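Local coordinates for protein ADP/ATP-dependent NAD(P)H-hydrate dehydratase (Bacillus subtilis, PDB 3RPZ) that dehydrates the damaged cofactor NAD(P)H hydrate back to NAD(P)H, using ADP or ATP, at residues T207-L212 / L252-H257; G218-G223 / L262-L267. All coordinates share one frame; numbering follows the deposited sequence.

Both contacts flank the nucleotide site of one ribokinase-like domain, with centres about 13 Å apart. Contact 1 lies about 20 Å from the centre of the chain and is partly buried, joining the AMP-binding loop to the end of helix 235-256. Contact 2 sits about 10 Å from that centre and is fully buried, setting the start of helix 217-231 against that of helix 264-277. Polar groups of an asparagine and a threonine dominate the first, whereas a threonine packs on an alanine and a leucine in the second while a neighbouring aspartate holds the hydrated cofactor. The two touch where Leu212 CD2 meets Leu267 CD1 at 3.7 Å, and both reach the second subunit.

Contact 1: T207-L212 / L252-H257; sequences TGNGAL and LWTDEH. With AMP (adenosine monophosphate), chain C.
Asn209 and Thr254 approach from opposite directions and bring their polar ends together, with Asn209 ND2 3.1 Å from Thr254 OG1. Each has company close by: Thr254 OG1 is hydrogen-bonded to the carbonyl oxygen of Glu251, one turn back in helix 235-256, and Asn209 ND2 has a weak bond to that of Ala250. The asparagine CG stands between its own backbone N and carbonyl carbon (chi1 60°), which lets OD1 fold back on the chain. There Asn209 OD1 accepts from Ala211 N at 2.9 Å, the donor lying 25° from the carbonyl plane, and this bond closes an Asx turn. The amide is thus used at both ends, its oxygen shaping the loop and its nitrogen facing the helix.

The apolar share is small. Thr254 CG2 comes within 4.1 Å of Ala211 CB, and Ala211 CB also meets the Trp253 indole obliquely, 4.3 Å from CD1. That ring has a second neighbour within its own segment, His257, whose CB lies over one face; the imidazole is steadied by His257 ND1 bonding in plane to Trp253 O at 2.7 Å. Trp253 NE1 is spent on the carbonyl oxygen of Ser258.

The other side of the loop belongs to AMP. Leu212 CB approaches purine N9 at 3.4 Å, its CD1 meets N3, and Asn209 O lies 3.3 Å from C6. An alanine in place of Asn209 would probably leave Ala211 N without its side-chain acceptor and take from Thr254 OG1 the polar neighbour it has across the contact, freeing the turn to shift beside the adenine.

Chemically, then, one amide links two tasks: it shapes a nucleotide-binding turn and turns its nitrogen toward helix 235-256, while the adenine is touched by backbone and leucine atoms.

Contact 2: G218-G223 / L262-L267; sequences GDTLTG and LLAHEL. With NPW (beta-6-hydroxy-1,4,5,6-tetrahydronicotinamide adenine dinucleotide phosphate), chain D.
Thr220 turns CG2 anti to its backbone N and OG1 anti to the carbonyl carbon (chi1 -62°), so that both branches reach segment 262-267. This is helix-to-helix packing within the ribokinase-like fold of the dehydratase, between helix 217-231 and helix 264-277. Thr220 OG1 lies 3.7 Å from Ala264 CB, and its CG2 rests 4.2 Å from Leu267 CB. The two branches therefore divide the work, one for the alanine at the start of the partner helix and one for the leucine a turn further on. No hydrogen bond crosses between the segments; the threonine hydroxyl has a weak one to the carbonyl oxygen of Gly216 on its own side.

The CA atoms of Thr220 and Ala264 stand 6.7 Å apart, a close approach consistent with an alanine on one side and the short threonine on the other. Leu48 of helix 44-54 packs against both residues, and Leu267 also touches Cys249 of helix 235-256, which ties this junction into the interior. At the turn leading into helix 264-277, Glu266 OE1 accepts from Leu263 N at 3.0 Å on the anti side, 23° out of the carboxylate plane. The same oxygen forms a salt bridge with Arg55 of the second subunit, linking the helix start to the subunit interface.

Asp219, next to the packing threonine, sends its carboxylate to the bound NADPH hydrate, while Gly218 N bonds a phosphate oxygen of AMP. One helix start thus serves both ligands, while Thr220 packs on helix 264-277. The Asp219 carboxylate grips the hydrate with both oxygens: ribose O2B donates to OD1 at 2.8 Å, and O6C, the hydroxyl that makes this a hydrate, donates to OD2 at 2.6 Å.

Contact 1: T207-L212 / L252-H257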
ATOM      1  N   THR A 207      -6.090   8.526  28.668  1.00 15.75           N
ATOM      2  CA  THR A 207      -6.481   7.720  27.521  1.00 15.58           C
ATOM      3  C   THR A 207      -5.490   6.614  27.185  1.00 17.00           C
ATOM      4  O   THR A 207      -4.332   6.636  27.545  1.00 17.30           O
ATOM      5  CB  THR A 207      -6.694   8.595  26.268  1.00 15.34           C
ATOM      6  OG1 THR A 207      -5.452   9.138  25.876  1.00 14.85           O
ATOM      7  CG2 THR A 207      -7.714   9.685  26.474  1.00 17.36           C
ATOM      8  N   GLY A 208      -5.981   5.660  26.408  1.00 16.61           N
ATOM      9  CA  GLY A 208      -5.227   4.529  25.965  1.00 16.38           C
ATOM     10  C   GLY A 208      -5.538   3.226  26.631  1.00 16.00           C
ATOM     11  O   GLY A 208      -6.252   3.197  27.647  1.00 18.63           O
ATOM     12  N   ASN A 209      -5.091   2.127  26.042  1.00 15.91           N
ATOM     13  CA  ASN A 209      -5.352   0.792  26.564  1.00 15.09           C
ATOM     14  C   ASN A 209      -4.297  -0.174  26.073  1.00 14.89           C
ATOM     15  O   ASN A 209      -3.336   0.289  25.395  1.00 14.68           O
ATOM     16  CB  ASN A 209      -6.762   0.336  26.233  1.00 16.21           C
ATOM     17  CG  ASN A 209      -7.021   0.293  24.767  1.00 16.47           C
ATOM     18  OD1 ASN A 209      -6.133  -0.096  23.999  1.00 16.41           O
ATOM     19  ND2 ASN A 209      -8.222   0.744  24.313  1.00 18.51           N
ATOM     20  N   GLY A 210      -4.428  -1.456  26.397  1.00 15.31           N
ATOM     21  CA  GLY A 210      -3.409  -2.419  26.029  1.00 15.44           C
ATOM     22  C   GLY A 210      -3.262  -2.663  24.534  1.00 15.40           C
ATOM     23  O   GLY A 210      -2.319  -3.330  24.106  1.00 14.49           O
ATOM     24  N   ALA A 211      -4.143  -2.120  23.713  1.00 14.72           N
ATOM     25  CA  ALA A 211      -3.909  -2.159  22.255  1.00 14.50           C
ATOM     26  C   ALA A 211      -2.615  -1.489  21.903  1.00 14.47           C
ATOM     27  O   ALA A 211      -1.983  -1.816  20.883  1.00 14.04           O
ATOM     28  CB  ALA A 211      -5.072  -1.585  21.473  1.00 15.01           C
ATOM     29  N   LEU A 212      -2.188  -0.537  22.719  1.00 13.58           N
ATOM     30  CA  LEU A 212      -0.932   0.196  22.503  1.00 13.79           C
ATOM     31  C   LEU A 212       0.313  -0.576  22.900  1.00 13.26           C
ATOM     32  O   LEU A 212       1.427  -0.145  22.599  1.00 13.37           O
ATOM     33  CB  LEU A 212      -0.957   1.561  23.223  1.00 13.45           C
ATOM     34  CG  LEU A 212      -2.006   2.524  22.721  1.00 13.04           C
ATOM     35  CD1 LEU A 212      -2.096   3.717  23.664  1.00 14.10           C
ATOM     36  CD2 LEU A 212      -1.703   2.975  21.293  1.00 13.91           C
ATOM     37  N   LEU A 252     -10.817   4.281  20.389  1.00 16.68           N
ATOM     38  CA  LEU A 252     -11.713   4.142  19.240  0.50 18.03           C
ATOM     39  C   LEU A 252     -11.571   2.767  18.655  1.00 18.24           C
ATOM     40  O   LEU A 252     -12.556   2.078  18.397  1.00 18.81           O
ATOM     41  CB  LEU A 252     -11.413   5.179  18.144  0.50 19.05           C
ATOM     42  CG  LEU A 252     -12.295   5.098  16.878  0.50 20.22           C
ATOM     43  CD1 LEU A 252     -11.907   3.989  15.909  0.50 22.11           C
ATOM     44  CD2 LEU A 252     -13.794   4.980  17.238  0.50 20.37           C
ATOM     45  N   TRP A 253     -10.331   2.337  18.419  1.00 17.20           N
ATOM     46  CA  TRP A 253     -10.090   1.017  17.812  1.00 17.40           C
ATOM     47  C   TRP A 253     -10.788  -0.073  18.520  1.00 17.92           C
ATOM     48  O   TRP A 253     -11.395  -0.964  17.896  1.00 18.05           O
ATOM     49  CB  TRP A 253      -8.594   0.674  17.883  1.00 18.32           C
ATOM     50  CG  TRP A 253      -8.187  -0.736  17.413  1.00 17.65           C
ATOM     51  CD1 TRP A 253      -7.856  -1.820  18.187  1.00 18.56           C
ATOM     52  CD2 TRP A 253      -8.036  -1.144  16.068  1.00 15.35           C
ATOM     53  NE1 TRP A 253      -7.521  -2.882  17.406  1.00 15.79           N
ATOM     54  CE2 TRP A 253      -7.589  -2.498  16.103  1.00 16.23           C
ATOM     55  CE3 TRP A 253      -8.257  -0.530  14.811  1.00 17.23           C
ATOM     56  CZ2 TRP A 253      -7.347  -3.197  14.939  1.00 15.38           C
ATOM     57  CZ3 TRP A 253      -7.990  -1.198  13.701  1.00 19.38           C
ATOM     58  CH2 TRP A 253      -7.525  -2.541  13.752  1.00 17.80           C
ATOM     59  N   THR A 254     -10.691  -0.086  19.840  1.00 16.84           N
ATOM     60  CA  THR A 254     -11.219  -1.201  20.611  1.00 17.96           C
ATOM     61  C   THR A 254     -12.730  -1.246  20.688  1.00 18.48           C
ATOM     62  O   THR A 254     -13.326  -2.226  21.148  1.00 19.53           O
ATOM     63  CB  THR A 254     -10.580  -1.353  22.015  1.00 18.55           C
ATOM     64  OG1 THR A 254     -10.686  -0.084  22.706  1.00 20.49           O
ATOM     65  CG2 THR A 254      -9.156  -1.733  21.909  1.00 20.65           C
ATOM     66  N   ASP A 255     -13.408  -0.240  20.162  1.00 18.78           N
ATOM     67  CA  ASP A 255     -14.867  -0.307  20.138  1.00 20.38           C
ATOM     68  C   ASP A 255     -15.343  -1.471  19.277  1.00 20.99           C
ATOM     69  O   ASP A 255     -16.289  -2.132  19.623  1.00 22.72           O
ATOM     70  CB  ASP A 255     -15.489   0.952  19.557  1.00 20.90           C
ATOM     71  CG  ASP A 255     -15.468   2.125  20.501  1.00 25.18           C
ATOM     72  OD1 ASP A 255     -15.207   1.967  21.693  1.00 27.92           O
ATOM     73  OD2 ASP A 255     -15.724   3.222  20.003  1.00 31.42           O
ATOM     74  N   GLU A 256     -14.699  -1.688  18.139  1.00 19.69           N
ATOM     75  CA  GLU A 256     -15.117  -2.739  17.229  1.00 20.88           C
ATOM     76  C   GLU A 256     -14.021  -3.705  16.818  1.00 17.88           C
ATOM     77  O   GLU A 256     -14.292  -4.600  16.012  1.00 19.72           O
ATOM     78  CB  GLU A 256     -15.700  -2.136  15.975  1.00 24.09           C
ATOM     79  CG  GLU A 256     -16.969  -1.368  16.215  1.00 29.30           C
ATOM     80  CD  GLU A 256     -17.555  -0.884  14.899  1.00 37.59           C
ATOM     81  OE1 GLU A 256     -17.048   0.110  14.329  1.00 45.06           O
ATOM     82  OE2 GLU A 256     -18.480  -1.543  14.407  1.00 47.15           O
ATOM     83  N   HIS A 257     -12.855  -3.570  17.420  1.00 16.40           N
ATOM     84  CA  HIS A 257     -11.708  -4.432  17.088  1.00 15.57           C
ATOM     85  C   HIS A 257     -11.078  -4.940  18.371  1.00 15.65           C
ATOM     86  O   HIS A 257     -11.038  -4.236  19.386  1.00 16.23           O
ATOM     87  CB  HIS A 257     -10.627  -3.683  16.314  1.00 14.87           C
ATOM     88  CG  HIS A 257     -11.117  -2.921  15.120  1.00 15.89           C
ATOM     89  ND1 HIS A 257     -11.654  -1.642  15.250  1.00 17.30           N
ATOM     90  CD2 HIS A 257     -11.213  -3.246  13.815  1.00 18.33           C
ATOM     91  CE1 HIS A 257     -12.011  -1.208  14.049  1.00 18.41           C
ATOM     92  NE2 HIS A 257     -11.755  -2.155  13.157  1.00 18.87           N
TER
HETATM   93  P   AMP C 278       7.048   2.517  23.226  1.00 14.61           P
HETATM   94  O1P AMP C 278       6.661   1.960  21.809  1.00 17.93           O
HETATM   95  O2P AMP C 278       7.403   1.354  24.065  1.00 18.62           O
HETATM   96  O3P AMP C 278       8.105   3.581  23.009  1.00 13.16           O
HETATM   97  O5' AMP C 278       5.811   3.336  23.587  1.00 14.46           O
HETATM   98  C5' AMP C 278       4.546   2.645  23.918  1.00 14.29           C
HETATM   99  C4' AMP C 278       3.416   3.609  23.819  1.00 13.48           C
HETATM  100  O4' AMP C 278       2.147   2.901  24.012  1.00 14.37           O
HETATM  101  C3' AMP C 278       3.428   4.734  24.831  1.00 13.02           C
HETATM  102  O3' AMP C 278       2.700   5.833  24.319  1.00 14.92           O
HETATM  103  C2' AMP C 278       2.673   4.025  25.966  1.00 13.79           C
HETATM  104  O2' AMP C 278       2.208   4.925  26.991  1.00 14.89           O
HETATM  105  C1' AMP C 278       1.534   3.381  25.210  1.00 15.11           C
HETATM  106  N9  AMP C 278       1.032   2.173  25.877  1.00 13.26           N
HETATM  107  C8  AMP C 278       1.582   0.952  25.849  1.00 14.68           C
HETATM  108  N7  AMP C 278       0.862   0.056  26.600  1.00 16.16           N
HETATM  109  C5  AMP C 278      -0.173   0.780  27.069  1.00 15.52           C
HETATM  110  C6  AMP C 278      -1.311   0.465  27.968  1.00 15.66           C
HETATM  111  N6  AMP C 278      -1.436  -0.786  28.449  1.00 17.01           N
HETATM  112  N1  AMP C 278      -2.131   1.479  28.237  1.00 16.23           N
HETATM  113  C2  AMP C 278      -1.992   2.721  27.752  1.00 16.52           C
HETATM  114  N3  AMP C 278      -0.957   3.100  26.939  1.00 15.25           N
HETATM  115  C4  AMP C 278      -0.111   2.148  26.672  1.00 13.80           C

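Contact 2: G218-G223 / L262-L267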
ATOM      1  N   GLY A 218       5.070   3.783  20.263  1.00 12.53           N
ATOM      2  CA  GLY A 218       5.790   4.926  20.739  1.00 13.05           C
ATOM      3  C   GLY A 218       6.486   5.701  19.635  1.00 12.98           C
ATOM      4  O   GLY A 218       6.679   6.903  19.730  1.00 13.33           O
ATOM      5  N   ASP A 219       6.822   4.999  18.555  1.00 12.72           N
ATOM      6  CA  ASP A 219       7.398   5.648  17.384  1.00 11.97           C
ATOM      7  C   ASP A 219       6.356   6.570  16.749  1.00 12.82           C
ATOM      8  O   ASP A 219       6.642   7.727  16.378  1.00 12.89           O
ATOM      9  CB  ASP A 219       7.958   4.593  16.418  1.00 12.73           C
ATOM     10  CG  ASP A 219       8.927   3.667  17.062  1.00 14.22           C
ATOM     11  OD1 ASP A 219       9.818   4.133  17.837  1.00 13.42           O
ATOM     12  OD2 ASP A 219       8.837   2.439  16.818  1.00 14.45           O
ATOM     13  N   THR A 220       5.113   6.070  16.567  1.00 11.95           N
ATOM     14  CA  THR A 220       4.026   6.892  16.120  1.00 12.10           C
ATOM     15  C   THR A 220       3.837   8.145  17.029  1.00 11.67           C
ATOM     16  O   THR A 220       3.609   9.262  16.565  1.00 12.98           O
ATOM     17  CB  THR A 220       2.758   6.057  16.079  1.00 12.67           C
ATOM     18  OG1 THR A 220       2.902   4.987  15.134  1.00 13.27           O
ATOM     19  CG2 THR A 220       1.545   6.894  15.693  1.00 13.24           C
ATOM     20  N   LEU A 221       3.832   7.927  18.355  1.00 12.16           N
ATOM     21  CA  LEU A 221       3.655   9.024  19.292  1.00 12.34           C
ATOM     22  C   LEU A 221       4.694  10.116  19.072  1.00 12.05           C
ATOM     23  O   LEU A 221       4.345  11.304  19.064  1.00 12.38           O
ATOM     24  CB  LEU A 221       3.660   8.539  20.751  1.00 12.92           C
ATOM     25  CG  LEU A 221       3.607   9.661  21.760  1.00 12.64           C
ATOM     26  CD1 LEU A 221       2.286  10.407  21.715  1.00 13.94           C
ATOM     27  CD2 LEU A 221       3.848   9.090  23.178  1.00 14.55           C
ATOM     28  N   THR A 222       5.970   9.756  18.906  1.00 11.62           N
ATOM     29  CA  THR A 222       7.003  10.770  18.691  1.00 12.39           C
ATOM     30  C   THR A 222       6.649  11.656  17.514  1.00 12.49           C
ATOM     31  O   THR A 222       6.758  12.869  17.540  1.00 13.06           O
ATOM     32  CB  THR A 222       8.331  10.073  18.476  1.00 11.51           C
ATOM     33  OG1 THR A 222       8.679   9.451  19.714  1.00 13.35           O
ATOM     34  CG2 THR A 222       9.438  11.044  18.055  1.00 13.56           C
ATOM     35  N   GLY A 223       6.186  11.020  16.448  1.00 12.55           N
ATOM     36  CA  GLY A 223       5.725  11.791  15.282  1.00 12.44           C
ATOM     37  C   GLY A 223       4.542  12.685  15.553  1.00 12.23           C
ATOM     38  O   GLY A 223       4.500  13.855  15.129  1.00 12.97           O
ATOM     39  N   LEU A 262      -4.322  -4.381  17.086  1.00 13.33           N
ATOM     40  CA  LEU A 262      -3.950  -3.069  16.528  1.00 13.51           C
ATOM     41  C   LEU A 262      -2.535  -3.090  15.986  1.00 13.51           C
ATOM     42  O   LEU A 262      -1.649  -3.624  16.611  1.00 13.04           O
ATOM     43  CB  LEU A 262      -4.076  -2.004  17.591  1.00 14.11           C
ATOM     44  CG  LEU A 262      -3.726  -0.568  17.182  1.00 13.81           C
ATOM     45  CD1 LEU A 262      -4.674   0.020  16.155  1.00 14.74           C
ATOM     46  CD2 LEU A 262      -3.682   0.330  18.439  1.00 15.00           C
ATOM     47  N   LEU A 263      -2.322  -2.448  14.847  1.00 13.11           N
ATOM     48  CA  LEU A 263      -0.961  -2.150  14.366  1.00 12.80           C
ATOM     49  C   LEU A 263      -0.759  -0.648  14.488  1.00 12.23           C
ATOM     50  O   LEU A 263      -1.647   0.135  14.151  1.00 13.09           O
ATOM     51  CB  LEU A 263      -0.812  -2.603  12.924  1.00 13.13           C
ATOM     52  CG  LEU A 263      -1.031  -4.093  12.693  1.00 13.49           C
ATOM     53  CD1 LEU A 263      -1.005  -4.465  11.212  1.00 17.00           C
ATOM     54  CD2 LEU A 263       0.068  -4.888  13.429  1.00 17.53           C
ATOM     55  N   ALA A 264       0.422  -0.223  14.914  1.00 12.15           N
ATOM     56  CA  ALA A 264       0.696   1.166  15.221  1.00 12.49           C
ATOM     57  C   ALA A 264       0.323   2.112  14.115  1.00 12.38           C
ATOM     58  O   ALA A 264      -0.202   3.197  14.400  1.00 13.34           O
ATOM     59  CB  ALA A 264       2.168   1.363  15.585  1.00 13.31           C
ATOM     60  N   HIS A 265       0.607   1.792  12.857  1.00 12.83           N
ATOM     61  CA  HIS A 265       0.270   2.750  11.806  1.00 13.17           C
ATOM     62  C   HIS A 265      -1.172   3.068  11.718  1.00 14.23           C
ATOM     63  O   HIS A 265      -1.534   4.150  11.223  1.00 15.46           O
ATOM     64  CB  HIS A 265       0.796   2.276  10.446  1.00 14.01           C
ATOM     65  CG  HIS A 265       0.107   1.108   9.867  1.00 13.23           C
ATOM     66  ND1 HIS A 265      -0.986   1.164   9.015  1.00 21.75           N
ATOM     67  CD2 HIS A 265       0.392  -0.203  10.020  1.00 11.72           C
ATOM     68  CE1 HIS A 265      -1.352  -0.073   8.695  1.00 18.86           C
ATOM     69  NE2 HIS A 265      -0.505  -0.915   9.259  1.00 20.93           N
ATOM     70  N   GLU A 266      -2.045   2.167  12.182  1.00 12.79           N
ATOM     71  CA  GLU A 266      -3.467   2.424  12.161  1.00 13.52           C
ATOM     72  C   GLU A 266      -3.884   3.544  13.114  1.00 13.74           C
ATOM     73  O   GLU A 266      -4.879   4.202  12.892  1.00 14.79           O
ATOM     74  CB  GLU A 266      -4.245   1.169  12.477  1.00 14.21           C
ATOM     75  CG  GLU A 266      -4.024   0.117  11.389  1.00 15.72           C
ATOM     76  CD  GLU A 266      -4.642  -1.225  11.718  1.00 15.19           C
ATOM     77  OE1 GLU A 266      -4.398  -1.756  12.805  1.00 14.52           O
ATOM     78  OE2 GLU A 266      -5.397  -1.764  10.813  1.00 18.23           O
ATOM     79  N   LEU A 267      -3.089   3.824  14.144  1.00 13.78           N
ATOM     80  CA  LEU A 267      -3.333   4.973  14.993  1.00 13.48           C
ATOM     81  C   LEU A 267      -3.373   6.271  14.188  1.00 14.86           C
ATOM     82  O   LEU A 267      -4.272   7.105  14.383  1.00 15.00           O
ATOM     83  CB  LEU A 267      -2.274   5.103  16.106  1.00 13.93           C
ATOM     84  CG  LEU A 267      -2.225   3.997  17.125  1.00 13.67           C
ATOM     85  CD1 LEU A 267      -0.914   4.078  17.903  1.00 14.78           C
ATOM     86  CD2 LEU A 267      -3.431   4.105  18.067  1.00 14.82           C
TER
HETATM   87  P   NPW D 279      10.678  -5.981  30.218  1.00 27.35           P
HETATM   88  O1  NPW D 279      11.931  -6.638  29.684  1.00 34.10           O
HETATM   89  O2  NPW D 279       9.421  -6.158  29.429  1.00 27.87           O
HETATM   90  O3  NPW D 279      10.428  -6.231  31.716  1.00 28.34           O
HETATM   91  PA  NPW D 279      14.157  -1.414  24.588  1.00 19.62           P
HETATM   92  PB  NPW D 279      12.332  -0.850  22.394  1.00 15.67           P
HETATM   93  C1A NPW D 279      11.281  -2.196  29.458  1.00 19.91           C
HETATM   94  C1B NPW D 279      12.881   0.759  18.002  1.00 14.60           C
HETATM   95  N1C NPW D 279      11.635   0.214  17.518  1.00 14.20           N
HETATM   96  N1D NPW D 279       7.079  -1.143  32.163  1.00 19.48           N
HETATM   97  C2A NPW D 279      11.280  -3.673  29.066  1.00 22.24           C
HETATM   98  O2A NPW D 279      10.998  -4.397  30.246  1.00 24.41           O
HETATM   99  C2B NPW D 279      12.734   1.944  18.964  1.00 13.39           C
HETATM  100  O2B NPW D 279      12.390   3.136  18.305  1.00 13.93           O
HETATM  101  C2C NPW D 279      11.363   0.007  16.257  1.00 15.64           C
HETATM  102  C2D NPW D 279       8.175  -1.841  32.498  1.00 18.58           C
HETATM  103  C3A NPW D 279      12.693  -3.876  28.547  1.00 23.53           C
HETATM  104  O3A NPW D 279      13.656  -4.052  29.607  1.00 25.87           O
HETATM  105  C3B NPW D 279      14.165   1.942  19.539  1.00 14.84           C
HETATM  106  O3B NPW D 279      15.004   2.642  18.611  1.00 15.34           O
HETATM  107  C3C NPW D 279      10.389  -0.578  15.623  1.00 14.09           C
HETATM  108  N3D NPW D 279       9.261  -2.097  31.750  1.00 19.07           N
HETATM  109  C4B NPW D 279      14.512   0.446  19.554  1.00 13.35           C
HETATM  110  O4B NPW D 279      13.539  -0.260  18.730  1.00 14.80           O
HETATM  111  C4C NPW D 279       9.327  -1.221  16.508  1.00 13.47           C
HETATM  112  C4D NPW D 279       9.160  -1.517  30.547  1.00 18.68           C
HETATM  113  O4D NPW D 279      12.130  -1.581  28.483  1.00 19.02           O
HETATM  114  C4E NPW D 279      12.948  -2.546  27.865  1.00 19.85           C
HETATM  115  C5A NPW D 279       8.037  -0.786  30.075  1.00 17.30           C
HETATM  116  C5B NPW D 279      14.476  -0.168  20.957  1.00 14.40           C
HETATM  117  O5B NPW D 279      13.280   0.214  21.640  1.00 15.00           O
HETATM  118  C5C NPW D 279       9.915  -1.498  17.879  1.00 13.27           C
HETATM  119  C5E NPW D 279      12.576  -2.566  26.381  1.00 20.60           C
HETATM  120  O5E NPW D 279      13.102  -1.391  25.775  1.00 21.11           O
HETATM  121  C6C NPW D 279      10.580  -0.229  18.481  1.00 14.57           C
HETATM  122  O6C NPW D 279       9.660   0.834  18.709  1.00 15.24           O
HETATM  123  C6D NPW D 279       6.916  -0.580  30.945  1.00 18.12           C
HETATM  124  N6D NPW D 279       5.811   0.090  30.660  1.00 18.74           N
HETATM  125  N7A NPW D 279       8.174  -0.357  28.769  1.00 18.49           N
HETATM  126  C7C NPW D 279      10.235  -0.570  14.197  1.00 13.93           C
HETATM  127  N7C NPW D 279       9.176  -1.163  13.667  1.00 14.52           N
HETATM  128  O7C NPW D 279      11.121  -0.051  13.469  1.00 13.38           O
HETATM  129  C8A NPW D 279       9.421  -0.850  28.408  1.00 16.64           C
HETATM  130  N9A NPW D 279       9.981  -1.534  29.522  1.00 18.56           N
HETATM  131  OA1 NPW D 279      15.125  -2.515  24.718  1.00 26.53           O
HETATM  132  OA2 NPW D 279      14.583  -0.033  24.641  1.00 23.52           O
HETATM  133  OA3 NPW D 279      13.302  -1.765  23.272  1.00 16.74           O
HETATM  134  OB1 NPW D 279      11.410  -0.035  23.186  1.00 15.07           O
HETATM  135  OB2 NPW D 279      11.759  -1.826  21.414  1.00 17.10           O